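Bacterial transferase hexapeptide (Three repeats) family protein (Acinetobacter baumannii, PDB 4M9C) probably transfers an acetyl group from acetyl-CoA to a UDP-linked amino sugar in the biosynthesis of UDP-N,N'-diacetylbacillosamine. Local coordinates at residues Val99-Val104 with Leu118-Lys123; Ala137-Ile142 with Asn155-Ile160. All blocks are in the same frame, centred on the assembly; numbering follows the deposited sequence.

Interaction 1: residues Val99-Val104 with Leu118-Lys123; sequences VILDEV and LTSNIK
Two successive corners of a left-handed beta-helix stack in parallel register, Ile100 to Val104 each lying beside its counterpart between Leu118 and Ile122. Backbone bonds run round the corner: Leu118 N gives its hydrogen in a straight bond to Val99 O at 2.8 Å, Leu101 N bonds to Leu118 O, Asn121 N to Asp102 O, and Ile122 N, standing above the carbonyl plane, to Glu103 O at 3.1 Å. Among them Ser120 adds a side-chain bond. Its OG, anti to the carbonyl carbon (chi1 -58°), accepts the N-H of Asp102 at 3.2 Å. Serine suits this place because the hydroxyl can accept from Asp102 and still donate to Lys15 O of the second subunit. Glu103 and Asn121 both have the left-handed backbone conformation (phi 56° and 63°), which bends each coil at the same level. Their side chains run alongside each other in the same direction, while Asn121 ND2 bonds to Asn46 OD1 of the second subunit. Apolar pairs lie on two adjoining walls. On one, Ile100 CG1 is 4.1 Å from Leu118 CD2; on the next, Val104 sets CG1, anti to its backbone N, against Ile122 CB at 4.1 Å. The pairs meet where Val104 CG1 touches Leu118 CD2 at 4.2 Å. The other branch of Val104, CG2, anti to the carbonyl carbon, comes tightly to 3.0 Å from Thr119 O, and Leu101 CB approaches Thr119 O equally closely. Branched aliphatic groups suit these walls, where like side chains pile up from coil to coil. The corner joins the sheet edged by strand 99-100 to that edged by strand 104-106; Leu112 of strand 111-112, in the third wall, touches Ile100 and Leu118, and Val136 of strand 135-136 touches Leu118 and Ile122 from the next coil.

Interaction 2: residues Ala137-Ile142 with Asn155-Ile160; sequences AHDCVI and NGNIHI
Main-chain hydrogen bonds hold these two coils in parallel. Asn157 N donates to His138 O at 3.0 Å, nearly along the C=O axis, and beyond the turn Val141 N bonds to Ile158 O and Ile160 N to Val141 O at 2.9 Å. Asp139 and Asn157, both with left-handed backbone angles, bend the two turns at matching levels.

A polar side-chain bond fixes the imidazole of His138. Its CG sits in the crowded position between backbone N and carbonyl carbon (chi1 68°), and ND1 gives its hydrogen to Asp139 OD2 at 2.7 Å, nearly in the ring plane and on the anti lone pair. The carboxylate probably favours a positive or strongly polarised imidazole; Asp139 OD1 also forms a salt bridge with Lys15 of the second subunit, which would temper that effect. Phe13 of the second subunit meets the same ring. Separately, a water bridges backbone Asp139 O to His159 NE2, at the edge of that ring.

Two CH-pi contacts complete the flat-group packing. Glycine, having no side chain, lets Gly156 CA come down over one face of the His138 ring, 4.1 Å from the centroid. Beta-branched Val141, on the same sheet face as His159, has CG2, beside its backbone N, over that ring and offset toward its rim.

Apolar packing is carried by Ile142 and Ile160, lying side by side with Ile142 CG1 4.3 Å from Ile160 CB; both also rest on Phe148 of strand 147-148. Strands 141-142 and 158-160 are neighbours in one wall of the beta-helix, with Cys154 of strand 153-154 touching Cys140 and Ile160 from another wall.

After the N-terminal Rossmann-like domain the chain enters the beta-helix, and interaction 1 closes one full turn of it between 99-104 and 118-123. Interaction 2, 137-142 with 155-160, closes a later turn; the two follow in series, neither nested nor crossed, with centres about 10 Å apart. They meet directly where the 118-123 and 137-142 segments adjoin: Lys123 N and Cys140 O, and Lys123 O and Ile142 N, probably hydrogen-bond, making strands 122-124 and 141-142 neighbours in one sheet. Four consecutive coils are thus joined at the same corner. Both contacts also touch the second subunit, with Lys15 of that subunit reached from each, so this corner helps build the trimer.

Interaction 1: residues Val99-Val104 with Leu118-Lys123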
loop_
_atom_site.group_PDB
_atom_site.type_symbol
_atom_site.label_atom_id
_atom_site.label_comp_id
_atom_site.label_asym_id
_atom_site.label_seq_id
_atom_site.Cartn_x
_atom_site.Cartn_y
_atom_site.Cartn_z
ATOM N N VAL A 99 4.996 -10.125 -0.481
ATOM C CA VAL A 99 5.317 -10.726 0.807
ATOM C C VAL A 99 4.333 -11.852 1.119
ATOM O O VAL A 99 3.113 -11.666 1.021
ATOM C CB VAL A 99 5.251 -9.672 1.938
ATOM C CG1 VAL A 99 5.357 -10.339 3.318
ATOM C CG2 VAL A 99 6.341 -8.625 1.750
ATOM N N ILE A 100 4.864 -13.017 1.478
ATOM C CA ILE A 100 4.063 -14.153 1.935
ATOM C C ILE A 100 4.703 -14.688 3.222
ATOM O O ILE A 100 5.900 -14.970 3.234
ATOM C CB ILE A 100 4.039 -15.285 0.881
ATOM C CG1 ILE A 100 3.441 -14.789 -0.444
ATOM C CG2 ILE A 100 3.269 -16.503 1.407
ATOM C CD1 ILE A 100 3.719 -15.729 -1.622
ATOM N N LEU A 101 3.921 -14.804 4.299
ATOM C CA LEU A 101 4.446 -15.254 5.587
ATOM C C LEU A 101 4.260 -16.769 5.832
ATOM O O LEU A 101 4.544 -17.582 4.945
ATOM C CB LEU A 101 3.874 -14.406 6.731
ATOM C CG LEU A 101 4.196 -12.903 6.624
ATOM C CD1 LEU A 101 3.705 -12.121 7.844
ATOM C CD2 LEU A 101 5.700 -12.676 6.417
ATOM N N ASP A 102 3.786 -17.146 7.016
ATOM C CA ASP A 102 3.780 -18.556 7.436
ATOM C C ASP A 102 2.533 -19.338 7.026
ATOM O O ASP A 102 1.429 -18.824 7.100
ATOM C CB ASP A 102 3.888 -18.656 8.959
ATOM C CG ASP A 102 5.325 -18.637 9.456
ATOM O OD1 ASP A 102 6.258 -18.728 8.625
ATOM O OD2 ASP A 102 5.507 -18.535 10.692
ATOM N N GLU A 103 2.719 -20.595 6.638
ATOM C CA GLU A 103 1.593 -21.514 6.478
ATOM C C GLU A 103 0.543 -20.962 5.514
ATOM O O GLU A 103 -0.656 -20.981 5.804
ATOM C CB GLU A 103 0.945 -21.812 7.834
ATOM C CG GLU A 103 1.886 -22.439 8.866
ATOM C CD GLU A 103 2.293 -23.866 8.518
ATOM O OE1 GLU A 103 1.609 -24.508 7.688
ATOM O OE2 GLU A 103 3.302 -24.345 9.082
ATOM N N VAL A 104 1.000 -20.470 4.373
ATOM C CA VAL A 104 0.088 -20.016 3.339
ATOM C C VAL A 104 0.049 -21.062 2.247
ATOM O O VAL A 104 1.065 -21.372 1.625
ATOM C CB VAL A 104 0.494 -18.660 2.763
ATOM C CG1 VAL A 104 -0.486 -18.245 1.662
ATOM C CG2 VAL A 104 0.527 -17.611 3.875
ATOM N N LEU A 118 0.393 -11.610 1.662
ATOM C CA LEU A 118 -0.374 -12.691 2.272
ATOM C C LEU A 118 0.304 -12.981 3.614
ATOM O O LEU A 118 1.513 -13.224 3.647
ATOM C CB LEU A 118 -0.304 -13.932 1.383
ATOM C CG LEU A 118 -1.308 -14.210 0.252
ATOM C CD1 LEU A 118 -2.104 -12.991 -0.240
ATOM C CD2 LEU A 118 -0.616 -14.913 -0.895
ATOM N N THR A 119 -0.438 -12.940 4.721
ATOM C CA THR A 119 0.202 -13.120 6.024
ATOM C C THR A 119 0.365 -14.599 6.411
ATOM O O THR A 119 1.130 -15.303 5.772
ATOM C CB THR A 119 -0.445 -12.268 7.140
ATOM O OG1 THR A 119 -1.804 -12.665 7.346
ATOM C CG2 THR A 119 -0.393 -10.775 6.779
ATOM N N SER A 120 -0.339 -15.073 7.437
ATOM C CA SER A 120 -0.111 -16.434 7.937
ATOM C C SER A 120 -1.371 -17.284 8.119
ATOM O O SER A 120 -2.423 -16.776 8.499
ATOM C CB SER A 120 0.638 -16.386 9.278
ATOM O OG SER A 120 1.866 -15.700 9.140
ATOM N N ASN A 121 -1.236 -18.587 7.880
ATOM C CA ASN A 121 -2.314 -19.534 8.139
ATOM C C ASN A 121 -3.500 -19.216 7.249
ATOM O O ASN A 121 -4.572 -18.851 7.725
ATOM C CB ASN A 121 -2.718 -19.505 9.612
ATOM C CG ASN A 121 -1.627 -20.044 10.516
ATOM O OD1 ASN A 121 -1.557 -21.243 10.778
ATOM N ND2 ASN A 121 -0.744 -19.169 10.952
ATOM N N ILE A 122 -3.270 -19.349 5.949
ATOM C CA ILE A 122 -4.213 -18.924 4.929
ATOM C C ILE A 122 -4.337 -20.051 3.928
ATOM O O ILE A 122 -3.351 -20.699 3.591
ATOM C CB ILE A 122 -3.693 -17.671 4.199
ATOM C CG1 ILE A 122 -3.837 -16.445 5.102
ATOM C CG2 ILE A 122 -4.411 -17.471 2.846
ATOM C CD1 ILE A 122 -2.922 -15.316 4.727
ATOM N N LYS A 123 -5.557 -20.303 3.477
ATOM C CA LYS A 123 -5.783 -21.294 2.446
ATOM C C LYS A 123 -6.409 -20.578 1.258
ATOM O O LYS A 123 -7.449 -19.924 1.390
ATOM C CB LYS A 123 -6.694 -22.407 2.967
ATOM C CG LYS A 123 -6.968 -23.510 1.965
#

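Interaction 2: residues Ala137-Ile142 with Asn155-Ile160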
loop_
_atom_site.group_PDB
_atom_site.type_symbol
_atom_site.label_atom_id
_atom_site.label_comp_id
_atom_site.label_asym_id
_atom_site.label_seq_id
_atom_site.Cartn_x
_atom_site.Cartn_y
_atom_site.Cartn_z
ATOM N N ALA A 137 -5.168 -11.374 5.113
ATOM C CA ALA A 137 -4.596 -11.458 6.455
ATOM C C ALA A 137 -4.835 -12.837 7.064
ATOM O O ALA A 137 -5.258 -13.754 6.363
ATOM C CB ALA A 137 -5.150 -10.375 7.335
ATOM N N HIS A 138 -4.591 -12.972 8.365
ATOM C CA HIS A 138 -4.467 -14.291 9.002
ATOM C C HIS A 138 -5.774 -15.087 9.061
ATOM O O HIS A 138 -6.851 -14.520 9.255
ATOM C CB HIS A 138 -3.912 -14.142 10.428
ATOM C CG HIS A 138 -4.859 -13.467 11.367
ATOM N ND1 HIS A 138 -5.817 -14.156 12.080
ATOM C CD2 HIS A 138 -5.022 -12.162 11.685
ATOM C CE1 HIS A 138 -6.519 -13.307 12.808
ATOM N NE2 HIS A 138 -6.063 -12.088 12.581
ATOM N N ASP A 139 -5.657 -16.401 8.900
ATOM C CA ASP A 139 -6.774 -17.320 9.103
ATOM C C ASP A 139 -7.911 -17.141 8.103
ATOM O O ASP A 139 -9.066 -17.378 8.425
ATOM C CB ASP A 139 -7.283 -17.229 10.548
ATOM C CG ASP A 139 -6.210 -17.632 11.560
ATOM O OD1 ASP A 139 -5.729 -18.782 11.492
ATOM O OD2 ASP A 139 -5.816 -16.788 12.392
ATOM N N CYS A 140 -7.586 -16.741 6.884
ATOM C CA CYS A 140 -8.618 -16.609 5.866
ATOM C C CYS A 140 -8.685 -17.870 5.026
ATOM O O CYS A 140 -7.701 -18.590 4.904
ATOM C CB CYS A 140 -8.343 -15.414 4.969
ATOM S SG CYS A 140 -8.641 -13.879 5.780
ATOM N N VAL A 141 -9.860 -18.147 4.476
ATOM C CA VAL A 141 -10.002 -19.222 3.516
ATOM C C VAL A 141 -10.601 -18.602 2.264
ATOM O O VAL A 141 -11.640 -17.937 2.312
ATOM C CB VAL A 141 -10.890 -20.361 4.049
ATOM C CG1 VAL A 141 -11.058 -21.441 2.986
ATOM C CG2 VAL A 141 -10.292 -20.942 5.342
ATOM N N ILE A 142 -9.925 -18.803 1.143
ATOM C CA ILE A 142 -10.321 -18.180 -0.102
ATOM C C ILE A 142 -10.485 -19.259 -1.153
ATOM O O ILE A 142 -9.604 -20.091 -1.324
ATOM C CB ILE A 142 -9.283 -17.147 -0.527
ATOM C CG1 ILE A 142 -9.330 -15.972 0.454
ATOM C CG2 ILE A 142 -9.550 -16.674 -1.944
ATOM C CD1 ILE A 142 -8.357 -14.879 0.126
ATOM N N ASN A 155 -9.123 -8.624 5.740
ATOM C CA ASN A 155 -8.566 -8.848 7.064
ATOM C C ASN A 155 -8.791 -10.251 7.610
ATOM O O ASN A 155 -9.121 -11.164 6.863
ATOM C CB ASN A 155 -9.053 -7.773 8.025
ATOM C CG ASN A 155 -8.608 -6.398 7.594
ATOM O OD1 ASN A 155 -9.410 -5.571 7.138
ATOM N ND2 ASN A 155 -7.316 -6.153 7.698
ATOM N N GLY A 156 -8.591 -10.425 8.909
ATOM C CA GLY A 156 -8.539 -11.759 9.483
ATOM C C GLY A 156 -9.857 -12.510 9.590
ATOM O O GLY A 156 -10.920 -11.912 9.737
ATOM N N ASN A 157 -9.768 -13.835 9.536
ATOM C CA ASN A 157 -10.911 -14.716 9.744
ATOM C C ASN A 157 -12.053 -14.425 8.789
ATOM O O ASN A 157 -13.210 -14.295 9.199
ATOM C CB ASN A 157 -11.397 -14.663 11.194
ATOM C CG ASN A 157 -10.505 -15.459 12.132
ATOM O OD1 ASN A 157 -10.417 -16.692 12.045
ATOM N ND2 ASN A 157 -9.837 -14.757 13.035
ATOM N N ILE A 158 -11.717 -14.321 7.511
ATOM C CA ILE A 158 -12.717 -14.089 6.480
ATOM C C ILE A 158 -12.703 -15.279 5.533
ATOM O O ILE A 158 -11.637 -15.791 5.185
ATOM C CB ILE A 158 -12.421 -12.780 5.733
ATOM C CG1 ILE A 158 -12.595 -11.591 6.688
ATOM C CG2 ILE A 158 -13.312 -12.640 4.486
ATOM C CD1 ILE A 158 -12.040 -10.277 6.168
ATOM N N HIS A 159 -13.885 -15.747 5.145
ATOM C CA HIS A 159 -13.986 -16.804 4.150
ATOM C C HIS A 159 -14.629 -16.213 2.899
ATOM O O HIS A 159 -15.769 -15.745 2.931
ATOM C CB HIS A 159 -14.800 -17.994 4.680
ATOM C CG HIS A 159 -14.202 -18.649 5.890
ATOM N ND1 HIS A 159 -14.764 -19.754 6.498
ATOM C CD2 HIS A 159 -13.085 -18.360 6.602
ATOM C CE1 HIS A 159 -14.020 -20.117 7.527
ATOM N NE2 HIS A 159 -12.996 -19.287 7.614
ATOM N N ILE A 160 -13.871 -16.191 1.813
ATOM C CA ILE A 160 -14.352 -15.655 0.545
ATOM C C ILE A 160 -14.559 -16.831 -0.395
ATOM O O ILE A 160 -13.611 -17.515 -0.756
ATOM C CB ILE A 160 -13.344 -14.655 -0.049
ATOM C CG1 ILE A 160 -13.178 -13.466 0.908
ATOM C CG2 ILE A 160 -13.798 -14.179 -1.414
ATOM C CD1 ILE A 160 -12.171 -12.440 0.457
HETATM O O HOH W 1 -10.826 -19.421 9.184
#